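Local coordinates for protein putative oxidoreductase (Magnetospirillum magnetotacticum, PDB 3C1A) that is a putative oxidoreductase of the GFO/IDH/MocA family that probably binds a nicotinamide adenine dinucleotide cofactor on its Rossmann-fold domain and probably uses it for hydride transfer, at residues L102-A116 with S299-L311. Sequence-based numbering, arbitrary orientation.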
loop_
_atom_site.group_PDB
_atom_site.type_symbol
_atom_site.label_atom_id
_atom_site.label_comp_id
_atom_site.label_asym_id
_atom_site.label_seq_id
_atom_site.Cartn_x
_atom_site.Cartn_y
_atom_site.Cartn_z
ATOM N N LEU A 102 6.193 -1.876 -4.646
ATOM C CA LEU A 102 6.285 -1.950 -6.087
ATOM C C LEU A 102 7.301 -3.034 -6.500
ATOM O O LEU A 102 7.018 -3.915 -7.318
ATOM C CB LEU A 102 6.720 -0.590 -6.641
ATOM C CG LEU A 102 7.080 -0.463 -8.134
ATOM C CD1 LEU A 102 5.899 -1.100 -9.008
ATOM C CD2 LEU A 102 7.232 0.940 -8.553
ATOM N N THR A 103 8.507 -2.900 -5.964
ATOM C CA THR A 103 9.552 -3.875 -6.126
ATOM C C THR A 103 10.363 -3.862 -4.834
ATOM O O THR A 103 10.032 -3.138 -3.894
ATOM C CB THR A 103 10.494 -3.586 -7.307
ATOM O OG1 THR A 103 11.254 -2.386 -7.059
ATOM C CG2 THR A 103 9.709 -3.444 -8.621
ATOM N N LEU A 104 11.398 -4.687 -4.781
ATOM C CA LEU A 104 12.353 -4.641 -3.686
ATOM C C LEU A 104 13.677 -4.122 -4.242
ATOM O O LEU A 104 14.703 -4.335 -3.631
ATOM C CB LEU A 104 12.558 -6.022 -3.050
ATOM C CG LEU A 104 11.312 -6.774 -2.576
ATOM C CD1 LEU A 104 11.732 -8.152 -2.062
ATOM C CD2 LEU A 104 10.520 -6.044 -1.496
ATOM N N ASP A 105 13.638 -3.440 -5.390
ATOM C CA ASP A 105 14.847 -3.077 -6.113
ATOM C C ASP A 105 14.597 -1.808 -6.911
ATOM O O ASP A 105 13.667 -1.773 -7.731
ATOM C CB ASP A 105 15.201 -4.197 -7.075
ATOM C CG ASP A 105 16.456 -3.908 -7.830
ATOM O OD1 ASP A 105 17.522 -3.975 -7.193
ATOM O OD2 ASP A 105 16.395 -3.553 -9.025
ATOM N N LEU A 106 15.438 -0.792 -6.734
ATOM C CA LEU A 106 15.219 0.498 -7.423
ATOM C C LEU A 106 15.270 0.388 -8.943
ATOM O O LEU A 106 14.355 0.847 -9.630
ATOM C CB LEU A 106 16.205 1.564 -6.969
ATOM C CG LEU A 106 15.956 3.001 -7.455
ATOM C CD1 LEU A 106 14.585 3.510 -7.092
ATOM C CD2 LEU A 106 16.995 3.896 -6.841
ATOM N N ALA A 107 16.320 -0.246 -9.460
ATOM C CA ALA A 107 16.493 -0.400 -10.902
ATOM C C ALA A 107 15.294 -1.060 -11.583
ATOM O O ALA A 107 14.950 -0.681 -12.697
ATOM C CB ALA A 107 17.789 -1.157 -11.216
ATOM N N GLU A 108 14.666 -2.026 -10.914
ATOM C CA GLU A 108 13.454 -2.707 -11.443
ATOM C C GLU A 108 12.276 -1.733 -11.464
ATOM O O GLU A 108 11.447 -1.710 -12.419
ATOM C CB GLU A 108 13.059 -3.914 -10.576
ATOM C CG GLU A 108 13.725 -5.194 -10.938
ATOM C CD GLU A 108 13.500 -6.349 -9.967
ATOM O OE1 GLU A 108 12.574 -6.347 -9.098
ATOM O OE2 GLU A 108 14.273 -7.320 -10.123
ATOM N N ALA A 109 12.185 -0.964 -10.380
ATOM C CA ALA A 109 11.186 0.092 -10.237
ATOM C C ALA A 109 11.344 1.046 -11.399
ATOM O O ALA A 109 10.388 1.377 -12.066
ATOM C CB ALA A 109 11.419 0.822 -8.969
ATOM N N GLU A 110 12.572 1.487 -11.648
ATOM C CA GLU A 110 12.835 2.429 -12.744
ATOM C C GLU A 110 12.528 1.822 -14.113
ATOM O O GLU A 110 12.096 2.539 -15.014
ATOM C CB GLU A 110 14.281 2.918 -12.656
ATOM C CG GLU A 110 14.460 3.777 -11.426
ATOM C CD GLU A 110 15.885 4.124 -11.119
ATOM O OE1 GLU A 110 16.775 3.255 -11.287
ATOM O OE2 GLU A 110 16.106 5.268 -10.662
ATOM N N ALA A 111 12.715 0.510 -14.272
ATOM C CA ALA A 111 12.445 -0.176 -15.556
ATOM C C ALA A 111 10.956 -0.203 -15.865
ATOM O O ALA A 111 10.507 0.023 -17.005
ATOM C CB ALA A 111 12.976 -1.578 -15.552
ATOM N N VAL A 112 10.189 -0.479 -14.823
ATOM C CA VAL A 112 8.752 -0.331 -14.849
ATOM C C VAL A 112 8.243 1.101 -15.171
ATOM O O VAL A 112 7.456 1.285 -16.110
ATOM C CB VAL A 112 8.169 -0.842 -13.519
ATOM C CG1 VAL A 112 6.662 -0.643 -13.496
ATOM C CG2 VAL A 112 8.553 -2.332 -13.297
ATOM N N ALA A 113 8.648 2.103 -14.397
ATOM C CA ALA A 113 8.409 3.524 -14.731
ATOM C C ALA A 113 8.631 3.860 -16.218
ATOM O O ALA A 113 7.792 4.505 -16.852
ATOM C CB ALA A 113 9.300 4.436 -13.860
ATOM N N ALA A 114 9.772 3.438 -16.750
ATOM C CA ALA A 114 10.151 3.695 -18.138
ATOM C C ALA A 114 9.207 3.036 -19.147
ATOM O O ALA A 114 8.861 3.659 -20.153
ATOM C CB ALA A 114 11.590 3.243 -18.373
ATOM N N ALA A 115 8.788 1.793 -18.889
ATOM C CA ALA A 115 7.878 1.077 -19.773
ATOM C C ALA A 115 6.452 1.686 -19.782
ATOM O O ALA A 115 5.842 1.833 -20.840
ATOM C CB ALA A 115 7.841 -0.417 -19.405
ATOM N N ALA A 116 5.960 2.052 -18.608
ATOM C CA ALA A 116 4.711 2.788 -18.442
ATOM C C ALA A 116 4.741 4.113 -19.236
ATOM O O ALA A 116 3.813 4.425 -19.949
ATOM C CB ALA A 116 4.476 3.068 -16.935
ATOM N N SER A 299 -2.668 6.620 -5.982
ATOM C CA SER A 299 -1.464 5.859 -5.708
ATOM C C SER A 299 -0.770 5.445 -7.004
ATOM O O SER A 299 -0.732 4.252 -7.342
ATOM C CB SER A 299 -1.849 4.639 -4.872
ATOM O OG SER A 299 -0.709 3.976 -4.361
ATOM N N PRO A 300 -0.192 6.420 -7.729
ATOM C CA PRO A 300 0.441 6.136 -8.990
ATOM C C PRO A 300 1.750 5.384 -8.901
ATOM O O PRO A 300 2.412 5.330 -7.860
ATOM C CB PRO A 300 0.722 7.536 -9.562
ATOM C CG PRO A 300 0.888 8.379 -8.389
ATOM C CD PRO A 300 -0.140 7.866 -7.423
ATOM N N LEU A 301 2.131 4.846 -10.037
ATOM C CA LEU A 301 3.405 4.202 -10.196
ATOM C C LEU A 301 4.590 5.055 -9.692
ATOM O O LEU A 301 5.542 4.516 -9.086
ATOM C CB LEU A 301 3.603 3.902 -11.683
ATOM C CG LEU A 301 4.911 3.229 -12.067
ATOM C CD1 LEU A 301 5.180 1.994 -11.232
ATOM C CD2 LEU A 301 4.801 2.910 -13.535
ATOM N N GLU A 302 4.558 6.352 -9.978
ATOM C CA GLU A 302 5.665 7.251 -9.563
ATOM C C GLU A 302 5.817 7.287 -8.054
ATOM O O GLU A 302 6.912 7.348 -7.517
ATOM C CB GLU A 302 5.443 8.679 -10.063
ATOM C CG GLU A 302 6.650 9.591 -9.795
ATOM C CD GLU A 302 7.962 8.956 -10.257
ATOM O OE1 GLU A 302 7.991 8.403 -11.396
ATOM O OE2 GLU A 302 8.943 8.979 -9.469
ATOM N N LEU A 303 4.710 7.254 -7.354
ATOM C CA LEU A 303 4.767 7.168 -5.911
ATOM C C LEU A 303 5.354 5.844 -5.449
ATOM O O LEU A 303 6.140 5.844 -4.522
ATOM C CB LEU A 303 3.389 7.377 -5.291
ATOM C CG LEU A 303 3.302 7.449 -3.760
ATOM C CD1 LEU A 303 4.129 8.570 -3.190
ATOM C CD2 LEU A 303 1.834 7.598 -3.294
ATOM N N GLY A 304 4.993 4.733 -6.099
ATOM C CA GLY A 304 5.575 3.420 -5.778
ATOM C C GLY A 304 7.080 3.438 -5.966
ATOM O O GLY A 304 7.839 2.887 -5.146
ATOM N N LEU A 305 7.516 4.092 -7.032
ATOM C CA LEU A 305 8.957 4.212 -7.275
ATOM C C LEU A 305 9.657 5.015 -6.150
ATOM O O LEU A 305 10.740 4.626 -5.651
ATOM C CB LEU A 305 9.210 4.801 -8.660
ATOM C CG LEU A 305 10.626 5.298 -9.003
ATOM C CD1 LEU A 305 11.703 4.232 -8.827
ATOM C CD2 LEU A 305 10.605 5.766 -10.417
ATOM N N ARG A 306 9.051 6.120 -5.760
ATOM C CA ARG A 306 9.639 6.995 -4.740
ATOM C C ARG A 306 9.692 6.274 -3.383
ATOM O O ARG A 306 10.640 6.466 -2.631
ATOM C CB ARG A 306 8.846 8.292 -4.625
ATOM C CG ARG A 306 8.904 9.157 -5.871
ATOM C CD ARG A 306 7.789 10.205 -5.868
ATOM N NE ARG A 306 7.801 10.974 -4.638
ATOM C CZ ARG A 306 6.752 11.563 -4.078
ATOM N NH1 ARG A 306 5.578 11.561 -4.685
ATOM N NH2 ARG A 306 6.894 12.220 -2.934
ATOM N N VAL A 307 8.659 5.474 -3.080
ATOM C CA VAL A 307 8.623 4.620 -1.854
ATOM C C VAL A 307 9.778 3.621 -1.877
ATOM O O VAL A 307 10.415 3.407 -0.839
ATOM C CB VAL A 307 7.348 3.810 -1.751
ATOM C CG1 VAL A 307 7.451 2.758 -0.655
ATOM C CG2 VAL A 307 6.072 4.770 -1.571
ATOM N N VAL A 308 9.988 2.973 -3.032
ATOM C CA VAL A 308 11.115 2.032 -3.203
ATOM C C VAL A 308 12.462 2.714 -2.986
ATOM O O VAL A 308 13.412 2.125 -2.402
ATOM C CB VAL A 308 11.095 1.311 -4.581
ATOM C CG1 VAL A 308 12.439 0.575 -4.875
ATOM C CG2 VAL A 308 9.982 0.281 -4.664
ATOM N N ARG A 309 12.558 3.960 -3.420
ATOM C CA ARG A 309 13.816 4.713 -3.242
ATOM C C ARG A 309 14.117 4.936 -1.765
ATOM O O ARG A 309 15.217 4.709 -1.301
ATOM C CB ARG A 309 13.782 6.049 -3.991
ATOM C CG ARG A 309 15.100 6.813 -3.827
ATOM C CD ARG A 309 15.175 8.082 -4.637
ATOM N NE ARG A 309 15.094 7.819 -6.063
ATOM C CZ ARG A 309 14.041 8.101 -6.820
ATOM N NH1 ARG A 309 12.957 8.659 -6.298
ATOM N NH2 ARG A 309 14.070 7.825 -8.114
ATOM N N VAL A 310 13.112 5.327 -1.008
ATOM C CA VAL A 310 13.285 5.603 0.401
ATOM C C VAL A 310 13.583 4.293 1.152
ATOM O O VAL A 310 14.394 4.267 2.068
ATOM C CB VAL A 310 11.993 6.227 1.013
ATOM C CG1 VAL A 310 12.097 6.305 2.532
ATOM C CG2 VAL A 310 11.682 7.584 0.420
ATOM N N LEU A 311 12.886 3.210 0.802
ATOM C CA LEU A 311 13.081 1.966 1.530
ATOM C C LEU A 311 14.507 1.469 1.358
ATOM O O LEU A 311 15.130 1.019 2.331
ATOM C CB LEU A 311 12.084 0.924 1.084
ATOM C CG LEU A 311 10.663 1.238 1.534
ATOM C CD1 LEU A 311 9.758 0.234 0.932
ATOM C CD2 LEU A 311 10.634 1.227 3.068
HETATM O O HOH W 1 5.812 0.729 -3.346
#
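Leu305 is the knob of this helix pair, set into the hole formed by Leu106, Ala109, Glu110 and Ala113. With CG anti to the backbone N (chi1 167°), its two methyls spread along the facing helix: CD1 wedges tightly between Ala109 CB and Leu106 CD1, 3.4 Å from each, while CD2 lies against Ala113 CB. One turn earlier Leu301 enters the next hollow, where its CD2 presses on Ala116 CB at 3.4 Å and its CD1 meets Val112 CG1 and Leu102 CD2. Bumps also come from the other side. Gly304 presents bare backbone, and over it lies Leu102 CD2, 3.5 Å from Leu305 N; a CB on the glycine would crowd this methyl. Nearby, a water accepts from Leu102 N and donates weakly to Gly304 O.

Val308 fills the bend before helix 106-119, CG1 against the start of the helix at Leu106 and CG2 3.5 Å from Thr103 O, a buried carbonyl oxygen without a partner. Thr103 OG1 borders the same valine and donates to Asp105 O (2.6 Å) from above the carbonyl plane; Asp105 in turn caps the helix by accepting from Glu108 N. A valine in place of Thr103 has no hydroxyl to donate, and the bend, held by one bond fewer at Asp105 O, would probably be freer to shift. Glu110 OE2 approaches the Arg309 guanidinium at its edge, 4.1 Å from NH2, too far for a salt bridge.

The helices run nearly antiparallel (167°), their axes 9.4 Å apart, with one true knob-into-hole, that of Leu305. Helix 106-119 follows strand 95-99 of the parallel sheet and leads into strand 123-126, so the contact docks the C-terminal helix 301-314 onto a beta-alpha-beta crossover of the NAD-binding Rossmann fold.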